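Phosphoribosylformylglycinamidine synthase 2 (Thermus thermophilus, PDB 3VIU) belongs to the AIR synthase related (PurM-like) family, combines two pairs of N- and C-terminal domains in one chain, and is modelled with adenosine-5'-diphosphate and magnesium bound. Local coordinates at residues E243-V254 with K316-W327; V232-L241 with E303-V311. One frame throughout, in Å; residues are numbered along the deposited sequence.

Contacts 1 and 2 divide one helix between them. The first turns of helix 235-250 and the loop before it meet strand 307-312 and its approach in contact 2, while the last turns of helix 235-250 and the following loop pack against helix 317-326 in contact 1. Because helix 317-326 follows strand 307-312, the paired segments alternate along the sequence. The centres lie about 15 Å apart, and side chains bridge them: Thr245 OG1 is 3.6 Å from Met308 CE, and Phe324 CZ 3.6 Å from Leu310 CD2. Both contacts lie within the first AIR synthase related C-terminal domain. The bound ADP is about 10 Å from the Met308 side chain and about 13 Å from that of Thr245.

Contact 1 (E243-V254 with K316-W327); sequences EATLEAIELDLV and KEKALEEVFGRW
Glu247 reaches across to Arg326 and Trp327, where both of its carboxylate oxygens find donors. OE1 is gripped side-on by Arg326, accepting from NE at 3.0 Å and from NH2 at 2.9 Å in a salt bridge, and it lies in the guanidinium plane. OE2 takes the indole N-H of Trp327, 2.6 Å from NE1 and nearly straight (167°); the donor stands above the carboxylate plane, although the oxygen is at the edge of the ring. With CG anti to the backbone N (chi1 177°) and the chain extended beyond it, the carboxylate can span both partners. Glu243 brings its CG to 3.4 Å from Trp327 CZ3, over a face of the same indole, while its carboxylate is held by Lys239 and Arg116. Next to this polar cluster the packing is largely apolar. Ala244 CB makes a CH-pi contact over the centre of the Phe324 ring, 3.5 Å above its plane, and Ala248 CB lies 4.0 Å from Val323 CG1. After helix 235-250, a Schellman motif sends Asp252 N back to Ile249 O and Leu253 N to Ala248 O. Leu253 then covers Ala319 (CD2 to CB, 3.6 Å), and Asp252 pairs with Lys313. The two helices run roughly antiparallel, their axes 8.9 Å apart at an angle of 143°, and Phe324 and Leu320 extend from helix 317-326 onto strands 307-312, 196-201 and 331-338.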
loop_
_atom_site.group_PDB
_atom_site.type_symbol
_atom_site.label_atom_id
_atom_site.label_comp_id
_atom_site.label_asym_id
_atom_site.label_seq_id
_atom_site.Cartn_x
_atom_site.Cartn_y
_atom_site.Cartn_z
ATOM N N GLU A 243 -15.120 -16.405 -5.462
ATOM C CA GLU A 243 -16.560 -16.563 -5.246
ATOM C C GLU A 243 -16.885 -17.667 -4.246
ATOM O O GLU A 243 -17.698 -17.482 -3.340
ATOM C CB GLU A 243 -17.279 -16.869 -6.560
ATOM C CG GLU A 243 -17.239 -15.750 -7.579
ATOM C CD GLU A 243 -17.723 -14.428 -7.020
ATOM O OE1 GLU A 243 -18.552 -14.445 -6.085
ATOM O OE2 GLU A 243 -17.283 -13.373 -7.528
ATOM N N ALA A 244 -16.246 -18.817 -4.416
ATOM C CA ALA A 244 -16.479 -19.955 -3.539
ATOM C C ALA A 244 -16.114 -19.640 -2.098
ATOM O O ALA A 244 -16.902 -19.889 -1.178
ATOM C CB ALA A 244 -15.678 -21.154 -4.025
ATOM N N THR A 245 -14.918 -19.096 -1.903
ATOM C CA THR A 245 -14.461 -18.765 -0.562
ATOM C C THR A 245 -15.404 -17.758 0.073
ATOM O O THR A 245 -15.832 -17.935 1.215
ATOM C CB THR A 245 -13.028 -18.190 -0.589
ATOM O OG1 THR A 245 -12.140 -19.170 -1.143
ATOM C CG2 THR A 245 -12.560 -17.819 0.833
ATOM N N LEU A 246 -15.738 -16.708 -0.677
ATOM C CA LEU A 246 -16.640 -15.679 -0.179
ATOM C C LEU A 246 -18.016 -16.252 0.135
ATOM O O LEU A 246 -18.602 -15.931 1.166
ATOM C CB LEU A 246 -16.782 -14.542 -1.192
ATOM C CG LEU A 246 -15.589 -13.616 -1.441
ATOM C CD1 LEU A 246 -15.934 -12.648 -2.568
ATOM C CD2 LEU A 246 -15.243 -12.853 -0.179
ATOM N N GLU A 247 -18.543 -17.100 -0.745
ATOM C CA GLU A 247 -19.855 -17.671 -0.482
ATOM C C GLU A 247 -19.753 -18.572 0.735
ATOM O O GLU A 247 -20.565 -18.485 1.657
ATOM C CB GLU A 247 -20.368 -18.467 -1.684
ATOM C CG GLU A 247 -21.717 -19.141 -1.417
ATOM C CD GLU A 247 -22.331 -19.789 -2.648
ATOM O OE1 GLU A 247 -23.205 -20.666 -2.473
ATOM O OE2 GLU A 247 -21.953 -19.418 -3.783
ATOM N N ALA A 248 -18.740 -19.429 0.741
ATOM C CA ALA A 248 -18.531 -20.334 1.857
ATOM C C ALA A 248 -18.590 -19.570 3.187
ATOM O O ALA A 248 -19.282 -19.983 4.117
ATOM C CB ALA A 248 -17.181 -21.047 1.708
ATOM N N ILE A 249 -17.875 -18.457 3.284
ATOM C CA ILE A 249 -17.896 -17.709 4.530
ATOM C C ILE A 249 -19.204 -16.969 4.736
ATOM O O ILE A 249 -19.695 -16.876 5.865
ATOM C CB ILE A 249 -16.777 -16.680 4.619
ATOM C CG1 ILE A 249 -17.003 -15.827 5.870
ATOM C CG2 ILE A 249 -16.736 -15.844 3.354
ATOM C CD1 ILE A 249 -16.220 -14.550 5.932
ATOM N N GLU A 250 -19.762 -16.426 3.658
ATOM C CA GLU A 250 -21.021 -15.704 3.773
ATOM C C GLU A 250 -22.124 -16.629 4.261
ATOM O O GLU A 250 -23.135 -16.173 4.788
ATOM C CB GLU A 250 -21.395 -15.067 2.439
ATOM C CG GLU A 250 -20.618 -13.795 2.180
ATOM C CD GLU A 250 -20.854 -13.222 0.804
ATOM O OE1 GLU A 250 -22.025 -12.967 0.444
ATOM O OE2 GLU A 250 -19.858 -13.018 0.084
ATOM N N LEU A 251 -21.912 -17.933 4.096
ATOM C CA LEU A 251 -22.874 -18.927 4.551
ATOM C C LEU A 251 -22.471 -19.422 5.928
ATOM O O LEU A 251 -23.106 -20.316 6.482
ATOM C CB LEU A 251 -22.941 -20.108 3.590
ATOM C CG LEU A 251 -23.524 -19.789 2.213
ATOM C CD1 LEU A 251 -23.692 -21.076 1.418
ATOM C CD2 LEU A 251 -24.862 -19.079 2.374
ATOM N N ASP A 252 -21.408 -18.840 6.473
ATOM C CA ASP A 252 -20.923 -19.215 7.797
ATOM C C ASP A 252 -20.651 -20.715 7.877
ATOM O O ASP A 252 -21.098 -21.395 8.807
ATOM C CB ASP A 252 -21.956 -18.821 8.856
ATOM C CG ASP A 252 -21.462 -19.052 10.267
ATOM O OD1 ASP A 252 -20.531 -18.335 10.696
ATOM O OD2 ASP A 252 -22.005 -19.955 10.942
ATOM N N LEU A 253 -19.908 -21.226 6.901
ATOM C CA LEU A 253 -19.585 -22.645 6.857
ATOM C C LEU A 253 -18.170 -22.938 7.355
ATOM O O LEU A 253 -17.799 -24.099 7.556
ATOM C CB LEU A 253 -19.732 -23.155 5.427
ATOM C CG LEU A 253 -21.109 -22.923 4.813
ATOM C CD1 LEU A 253 -21.101 -23.345 3.352
ATOM C CD2 LEU A 253 -22.148 -23.704 5.599
ATOM N N VAL A 254 -17.388 -21.888 7.568
ATOM C CA VAL A 254 -16.011 -22.064 8.002
ATOM C C VAL A 254 -15.650 -21.322 9.281
ATOM O O VAL A 254 -16.241 -20.295 9.606
ATOM C CB VAL A 254 -15.046 -21.621 6.885
ATOM C CG1 VAL A 254 -15.287 -22.459 5.634
ATOM C CG2 VAL A 254 -15.259 -20.147 6.570
ATOM N N LYS A 316 -20.563 -29.041 8.864
ATOM C CA LYS A 316 -20.792 -28.322 7.618
ATOM C C LYS A 316 -19.828 -28.716 6.504
ATOM O O LYS A 316 -19.725 -28.021 5.495
ATOM C CB LYS A 316 -20.720 -26.813 7.868
ATOM C CG LYS A 316 -21.859 -26.289 8.731
ATOM C CD LYS A 316 -21.703 -24.808 9.043
ATOM C CE LYS A 316 -22.972 -24.235 9.670
ATOM N NZ LYS A 316 -23.325 -24.948 10.929
ATOM N N GLU A 317 -19.129 -29.834 6.682
ATOM C CA GLU A 317 -18.181 -30.289 5.671
ATOM C C GLU A 317 -18.880 -30.401 4.329
ATOM O O GLU A 317 -18.444 -29.813 3.342
ATOM C CB GLU A 317 -17.588 -31.652 6.027
ATOM C CG GLU A 317 -16.887 -31.720 7.360
ATOM C CD GLU A 317 -17.855 -31.679 8.523
ATOM O OE1 GLU A 317 -19.052 -31.993 8.324
ATOM O OE2 GLU A 317 -17.418 -31.347 9.643
ATOM N N LYS A 318 -19.967 -31.161 4.292
ATOM C CA LYS A 318 -20.703 -31.339 3.052
ATOM C C LYS A 318 -21.058 -30.000 2.424
ATOM O O LYS A 318 -20.812 -29.780 1.239
ATOM C CB LYS A 318 -21.971 -32.160 3.295
ATOM C CG LYS A 318 -21.846 -33.591 2.821
ATOM C CD LYS A 318 -21.550 -33.648 1.318
ATOM C CE LYS A 318 -22.713 -33.094 0.486
ATOM N NZ LYS A 318 -22.458 -33.145 -0.986
ATOM N N ALA A 319 -21.628 -29.106 3.229
ATOM C CA ALA A 319 -22.020 -27.781 2.762
ATOM C C ALA A 319 -20.858 -27.094 2.051
ATOM O O ALA A 319 -21.027 -26.536 0.965
ATOM C CB ALA A 319 -22.489 -26.931 3.941
ATOM N N LEU A 320 -19.682 -27.142 2.671
ATOM C CA LEU A 320 -18.488 -26.525 2.108
ATOM C C LEU A 320 -18.191 -27.111 0.737
ATOM O O LEU A 320 -17.884 -26.384 -0.208
ATOM C CB LEU A 320 -17.275 -26.736 3.033
ATOM C CG LEU A 320 -15.918 -26.196 2.552
ATOM C CD1 LEU A 320 -16.005 -24.688 2.379
ATOM C CD2 LEU A 320 -14.818 -26.554 3.545
ATOM N N GLU A 321 -18.294 -28.428 0.625
ATOM C CA GLU A 321 -18.015 -29.092 -0.645
ATOM C C GLU A 321 -18.991 -28.626 -1.716
ATOM O O GLU A 321 -18.598 -28.335 -2.849
ATOM C CB GLU A 321 -18.102 -30.611 -0.470
ATOM C CG GLU A 321 -17.420 -31.101 0.799
ATOM C CD GLU A 321 -17.401 -32.612 0.934
ATOM O OE1 GLU A 321 -18.403 -33.261 0.554
ATOM O OE2 GLU A 321 -16.386 -33.144 1.438
ATOM N N GLU A 322 -20.261 -28.540 -1.343
ATOM C CA GLU A 322 -21.301 -28.115 -2.268
ATOM C C GLU A 322 -21.074 -26.685 -2.730
ATOM O O GLU A 322 -21.254 -26.371 -3.911
ATOM C CB GLU A 322 -22.679 -28.291 -1.620
ATOM C CG GLU A 322 -22.994 -29.772 -1.375
ATOM C CD GLU A 322 -24.341 -30.017 -0.725
ATOM O OE1 GLU A 322 -24.660 -31.199 -0.471
ATOM O OE2 GLU A 322 -25.076 -29.038 -0.469
ATOM N N VAL A 323 -20.663 -25.820 -1.808
ATOM C CA VAL A 323 -20.383 -24.443 -2.175
ATOM C C VAL A 323 -19.386 -24.439 -3.329
ATOM O O VAL A 323 -19.618 -23.796 -4.350
ATOM C CB VAL A 323 -19.785 -23.643 -1.006
ATOM C CG1 VAL A 323 -19.272 -22.298 -1.510
ATOM C CG2 VAL A 323 -20.843 -23.413 0.055
ATOM N N PHE A 324 -18.284 -25.166 -3.178
ATOM C CA PHE A 324 -17.291 -25.208 -4.240
ATOM C C PHE A 324 -17.805 -25.940 -5.458
ATOM O O PHE A 324 -17.436 -25.610 -6.582
ATOM C CB PHE A 324 -15.989 -25.836 -3.741
ATOM C CG PHE A 324 -15.149 -24.892 -2.946
ATOM C CD1 PHE A 324 -15.627 -24.352 -1.757
ATOM C CD2 PHE A 324 -13.907 -24.487 -3.412
ATOM C CE1 PHE A 324 -14.886 -23.423 -1.052
ATOM C CE2 PHE A 324 -13.154 -23.557 -2.715
ATOM C CZ PHE A 324 -13.641 -23.022 -1.533
ATOM N N GLY A 325 -18.661 -26.931 -5.239
ATOM C CA GLY A 325 -19.221 -27.661 -6.361
ATOM C C GLY A 325 -19.999 -26.698 -7.244
ATOM O O GLY A 325 -19.916 -26.754 -8.469
ATOM N N ARG A 326 -20.747 -25.798 -6.611
ATOM C CA ARG A 326 -21.538 -24.814 -7.340
ATOM C C ARG A 326 -20.685 -23.916 -8.235
ATOM O O ARG A 326 -21.136 -23.486 -9.301
ATOM C CB ARG A 326 -22.349 -23.953 -6.367
ATOM C CG ARG A 326 -23.535 -24.673 -5.755
ATOM C CD ARG A 326 -24.544 -23.681 -5.207
ATOM N NE ARG A 326 -24.192 -23.181 -3.883
ATOM C CZ ARG A 326 -24.316 -23.886 -2.764
ATOM N NH1 ARG A 326 -24.781 -25.128 -2.809
ATOM N NH2 ARG A 326 -23.984 -23.345 -1.598
ATOM N N TRP A 327 -19.457 -23.628 -7.805
ATOM C CA TRP A 327 -18.564 -22.789 -8.602
ATOM C C TRP A 327 -17.601 -23.613 -9.460
ATOM O O TRP A 327 -16.596 -23.106 -9.947
ATOM C CB TRP A 327 -17.789 -21.822 -7.700
ATOM C CG TRP A 327 -18.686 -20.805 -7.069
ATOM C CD1 TRP A 327 -19.320 -20.902 -5.860
ATOM C CD2 TRP A 327 -19.143 -19.583 -7.664
ATOM N NE1 TRP A 327 -20.146 -19.821 -5.670
ATOM C CE2 TRP A 327 -20.057 -18.995 -6.760
ATOM C CE3 TRP A 327 -18.872 -18.928 -8.877
ATOM C CZ2 TRP A 327 -20.707 -17.778 -7.030
ATOM C CZ3 TRP A 327 -19.518 -17.718 -9.147
ATOM C CH2 TRP A 327 -20.426 -17.158 -8.224
#

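Contact 2 (V232-L241 with E303-V311); sequences VGDPFLGKLL and ESQERMVLV
The Glu306 carboxylate turns one oxygen to the backbone where helix 235-250 begins, OE1 accepting from Asp234 N almost in line (174°). Asp234 N and Glu306 OE1 are modelled only 2.4 Å apart, so the length of this bond is doubtful. Glu306 OE2 stands 3.4 Å from Asp234 O, a pair of acceptors, and is hydrogen-bonded instead to Tyr148 OH. A nearly eclipsed chi1 (20°) and a bend at chi2 (-83°) together bring the carboxylate to Asp234. The Arg307 side chain sets off away from helix 235-250, its guanidinium carrying Ser304 CB over one face, offset toward the rim. Asp234 is the N-cap: its OD2 accepts from Leu237 N at 3.2 Å, the donor well above the carboxylate plane. Further contacts follow along the helix. Leu237 CD2 touches Glu306 CG, and Leu241 lays CD1 against the Glu306 carbonyl (3.5 Å to O) and CD2 against CB of Met308, a selenomethionine (3.8 Å). Strand 307-312 runs between strands 254-259 and 196-201; Val309 packs on helix 264-275, while Pro235 abuts helix 132-152.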
loop_
_atom_site.group_PDB
_atom_site.type_symbol
_atom_site.label_atom_id
_atom_site.label_comp_id
_atom_site.label_asym_id
_atom_site.label_seq_id
_atom_site.Cartn_x
_atom_site.Cartn_y
_atom_site.Cartn_z
ATOM N N VAL A 232 3.719 -17.681 -12.880
ATOM C CA VAL A 232 2.528 -17.226 -13.595
ATOM C C VAL A 232 1.269 -17.462 -12.769
ATOM O O VAL A 232 1.146 -18.480 -12.092
ATOM C CB VAL A 232 2.358 -17.966 -14.943
ATOM C CG1 VAL A 232 1.047 -17.555 -15.600
ATOM C CG2 VAL A 232 3.533 -17.657 -15.862
ATOM N N GLY A 233 0.332 -16.523 -12.825
ATOM C CA GLY A 233 -0.898 -16.678 -12.070
ATOM C C GLY A 233 -2.088 -16.837 -12.993
ATOM O O GLY A 233 -2.072 -16.337 -14.114
ATOM N N ASP A 234 -3.117 -17.536 -12.531
ATOM C CA ASP A 234 -4.326 -17.756 -13.326
ATOM C C ASP A 234 -5.506 -17.048 -12.671
ATOM O O ASP A 234 -6.155 -17.592 -11.781
ATOM C CB ASP A 234 -4.618 -19.258 -13.441
ATOM C CG ASP A 234 -5.888 -19.550 -14.217
ATOM O OD1 ASP A 234 -6.219 -20.741 -14.379
ATOM O OD2 ASP A 234 -6.562 -18.598 -14.664
ATOM N N PRO A 235 -5.804 -15.819 -13.119
ATOM C CA PRO A 235 -6.903 -14.993 -12.598
ATOM C C PRO A 235 -8.288 -15.559 -12.880
ATOM O O PRO A 235 -9.237 -15.343 -12.118
ATOM C CB PRO A 235 -6.678 -13.658 -13.291
ATOM C CG PRO A 235 -6.145 -14.085 -14.626
ATOM C CD PRO A 235 -5.131 -15.146 -14.244
ATOM N N PHE A 236 -8.403 -16.283 -13.982
ATOM C CA PHE A 236 -9.672 -16.883 -14.347
ATOM C C PHE A 236 -10.089 -17.874 -13.269
ATOM O O PHE A 236 -11.253 -17.907 -12.866
ATOM C CB PHE A 236 -9.531 -17.536 -15.718
ATOM C CG PHE A 236 -9.180 -16.550 -16.794
ATOM C CD1 PHE A 236 -10.133 -15.654 -17.265
ATOM C CD2 PHE A 236 -7.873 -16.455 -17.269
ATOM C CE1 PHE A 236 -9.789 -14.673 -18.188
ATOM C CE2 PHE A 236 -7.518 -15.475 -18.193
ATOM C CZ PHE A 236 -8.473 -14.583 -18.651
ATOM N N LEU A 237 -9.126 -18.662 -12.791
ATOM C CA LEU A 237 -9.373 -19.623 -11.725
ATOM C C LEU A 237 -9.500 -18.839 -10.423
ATOM O O LEU A 237 -10.190 -19.256 -9.488
ATOM C CB LEU A 237 -8.212 -20.611 -11.625
ATOM C CG LEU A 237 -8.192 -21.521 -10.395
ATOM C CD1 LEU A 237 -9.473 -22.333 -10.323
ATOM C CD2 LEU A 237 -6.972 -22.430 -10.463
ATOM N N GLY A 238 -8.834 -17.689 -10.378
ATOM C CA GLY A 238 -8.881 -16.850 -9.196
ATOM C C GLY A 238 -10.291 -16.376 -8.917
ATOM O O GLY A 238 -10.727 -16.348 -7.765
ATOM N N LYS A 239 -11.005 -16.004 -9.977
ATOM C CA LYS A 239 -12.387 -15.537 -9.864
ATOM C C LYS A 239 -13.245 -16.635 -9.232
ATOM O O LYS A 239 -14.031 -16.382 -8.320
ATOM C CB LYS A 239 -12.929 -15.178 -11.252
ATOM C CG LYS A 239 -14.398 -14.763 -11.287
ATOM C CD LYS A 239 -14.647 -13.427 -10.598
ATOM C CE LYS A 239 -16.139 -13.077 -10.599
ATOM N NZ LYS A 239 -16.466 -11.817 -9.861
ATOM N N LEU A 240 -13.082 -17.858 -9.727
ATOM C CA LEU A 240 -13.829 -19.002 -9.208
ATOM C C LEU A 240 -13.491 -19.237 -7.739
ATOM O O LEU A 240 -14.376 -19.467 -6.909
ATOM C CB LEU A 240 -13.497 -20.253 -10.033
ATOM C CG LEU A 240 -14.453 -20.634 -11.176
ATOM C CD1 LEU A 240 -15.100 -19.398 -11.781
ATOM C CD2 LEU A 240 -13.691 -21.443 -12.232
ATOM N N LEU A 241 -12.201 -19.162 -7.430
ATOM C CA LEU A 241 -11.717 -19.373 -6.071
ATOM C C LEU A 241 -12.315 -18.346 -5.124
ATOM O O LEU A 241 -12.791 -18.682 -4.042
ATOM C CB LEU A 241 -10.196 -19.258 -6.030
ATOM C CG LEU A 241 -9.405 -20.271 -5.207
ATOM C CD1 LEU A 241 -8.060 -19.644 -4.851
ATOM C CD2 LEU A 241 -10.153 -20.650 -3.947
ATOM N N GLU A 303 5.012 -22.816 -3.982
ATOM C CA GLU A 303 4.261 -21.588 -3.778
ATOM C C GLU A 303 3.368 -21.376 -4.987
ATOM O O GLU A 303 3.234 -20.260 -5.481
ATOM C CB GLU A 303 5.218 -20.410 -3.591
ATOM C CG GLU A 303 6.096 -20.570 -2.359
ATOM C CD GLU A 303 7.086 -19.436 -2.169
ATOM O OE1 GLU A 303 7.809 -19.452 -1.144
ATOM O OE2 GLU A 303 7.139 -18.538 -3.039
ATOM N N SER A 304 2.769 -22.463 -5.468
ATOM C CA SER A 304 1.881 -22.389 -6.623
ATOM C C SER A 304 0.740 -21.433 -6.308
ATOM O O SER A 304 0.247 -21.407 -5.187
ATOM C CB SER A 304 1.337 -23.774 -6.966
ATOM O OG SER A 304 2.393 -24.639 -7.353
ATOM N N GLN A 305 0.339 -20.651 -7.305
ATOM C CA GLN A 305 -0.723 -19.659 -7.155
ATOM C C GLN A 305 -2.123 -20.238 -7.008
ATOM O O GLN A 305 -2.352 -21.429 -7.238
ATOM C CB GLN A 305 -0.717 -18.695 -8.343
ATOM C CG GLN A 305 0.599 -17.973 -8.571
ATOM C CD GLN A 305 0.971 -17.064 -7.423
ATOM O OE1 GLN A 305 0.194 -16.204 -7.019
ATOM N NE2 GLN A 305 2.172 -17.246 -6.897
ATOM N N GLU A 306 -3.048 -19.353 -6.643
ATOM C CA GLU A 306 -4.460 -19.664 -6.425
ATOM C C GLU A 306 -4.769 -20.940 -5.651
ATOM O O GLU A 306 -5.542 -21.787 -6.107
ATOM C CB GLU A 306 -5.247 -19.666 -7.749
ATOM C CG GLU A 306 -4.425 -19.820 -9.000
ATOM C CD GLU A 306 -3.814 -18.515 -9.490
ATOM O OE1 GLU A 306 -2.939 -18.592 -10.374
ATOM O OE2 GLU A 306 -4.201 -17.424 -9.012
ATOM N N ARG A 307 -4.164 -21.069 -4.474
ATOM C CA ARG A 307 -4.407 -22.215 -3.603
ATOM C C ARG A 307 -4.993 -21.662 -2.308
ATOM O O ARG A 307 -4.594 -20.590 -1.844
ATOM C CB ARG A 307 -3.118 -22.989 -3.333
ATOM C CG ARG A 307 -2.689 -23.881 -4.484
ATOM C CD ARG A 307 -1.487 -24.696 -4.079
ATOM N NE ARG A 307 -0.390 -23.831 -3.656
ATOM C CZ ARG A 307 0.700 -24.257 -3.024
ATOM N NH1 ARG A 307 0.844 -25.546 -2.736
ATOM N NH2 ARG A 307 1.638 -23.391 -2.674
HETATM N N MSE A 308 -5.935 -22.397 -1.728
HETATM C CA MSE A 308 -6.610 -21.937 -0.524
HETATM C C MSE A 308 -6.856 -23.052 0.498
HETATM O O MSE A 308 -7.205 -24.179 0.141
HETATM C CB MSE A 308 -7.953 -21.313 -0.932
HETATM C CG MSE A 308 -8.533 -20.315 0.049
HETATM SE SE MSE A 308 -7.638 -18.588 -0.067
HETATM C CE MSE A 308 -8.883 -17.664 -1.242
ATOM N N VAL A 309 -6.679 -22.721 1.772
ATOM C CA VAL A 309 -6.911 -23.654 2.868
ATOM C C VAL A 309 -8.215 -23.249 3.572
ATOM O O VAL A 309 -8.409 -22.072 3.881
ATOM C CB VAL A 309 -5.752 -23.602 3.893
ATOM C CG1 VAL A 309 -6.138 -24.330 5.162
ATOM C CG2 VAL A 309 -4.508 -24.237 3.294
ATOM N N LEU A 310 -9.111 -24.206 3.807
ATOM C CA LEU A 310 -10.368 -23.899 4.490
ATOM C C LEU A 310 -10.709 -24.921 5.573
ATOM O O LEU A 310 -10.505 -26.122 5.398
ATOM C CB LEU A 310 -11.525 -23.800 3.488
ATOM C CG LEU A 310 -11.347 -22.803 2.340
ATOM C CD1 LEU A 310 -10.606 -23.483 1.210
ATOM C CD2 LEU A 310 -12.689 -22.315 1.851
ATOM N N VAL A 311 -11.231 -24.429 6.692
ATOM C CA VAL A 311 -11.598 -25.271 7.826
ATOM C C VAL A 311 -13.098 -25.181 8.030
ATOM O O VAL A 311 -13.603 -24.192 8.566
ATOM C CB VAL A 311 -10.909 -24.792 9.129
ATOM C CG1 VAL A 311 -11.248 -25.728 10.282
ATOM C CG2 VAL A 311 -9.403 -24.710 8.924
#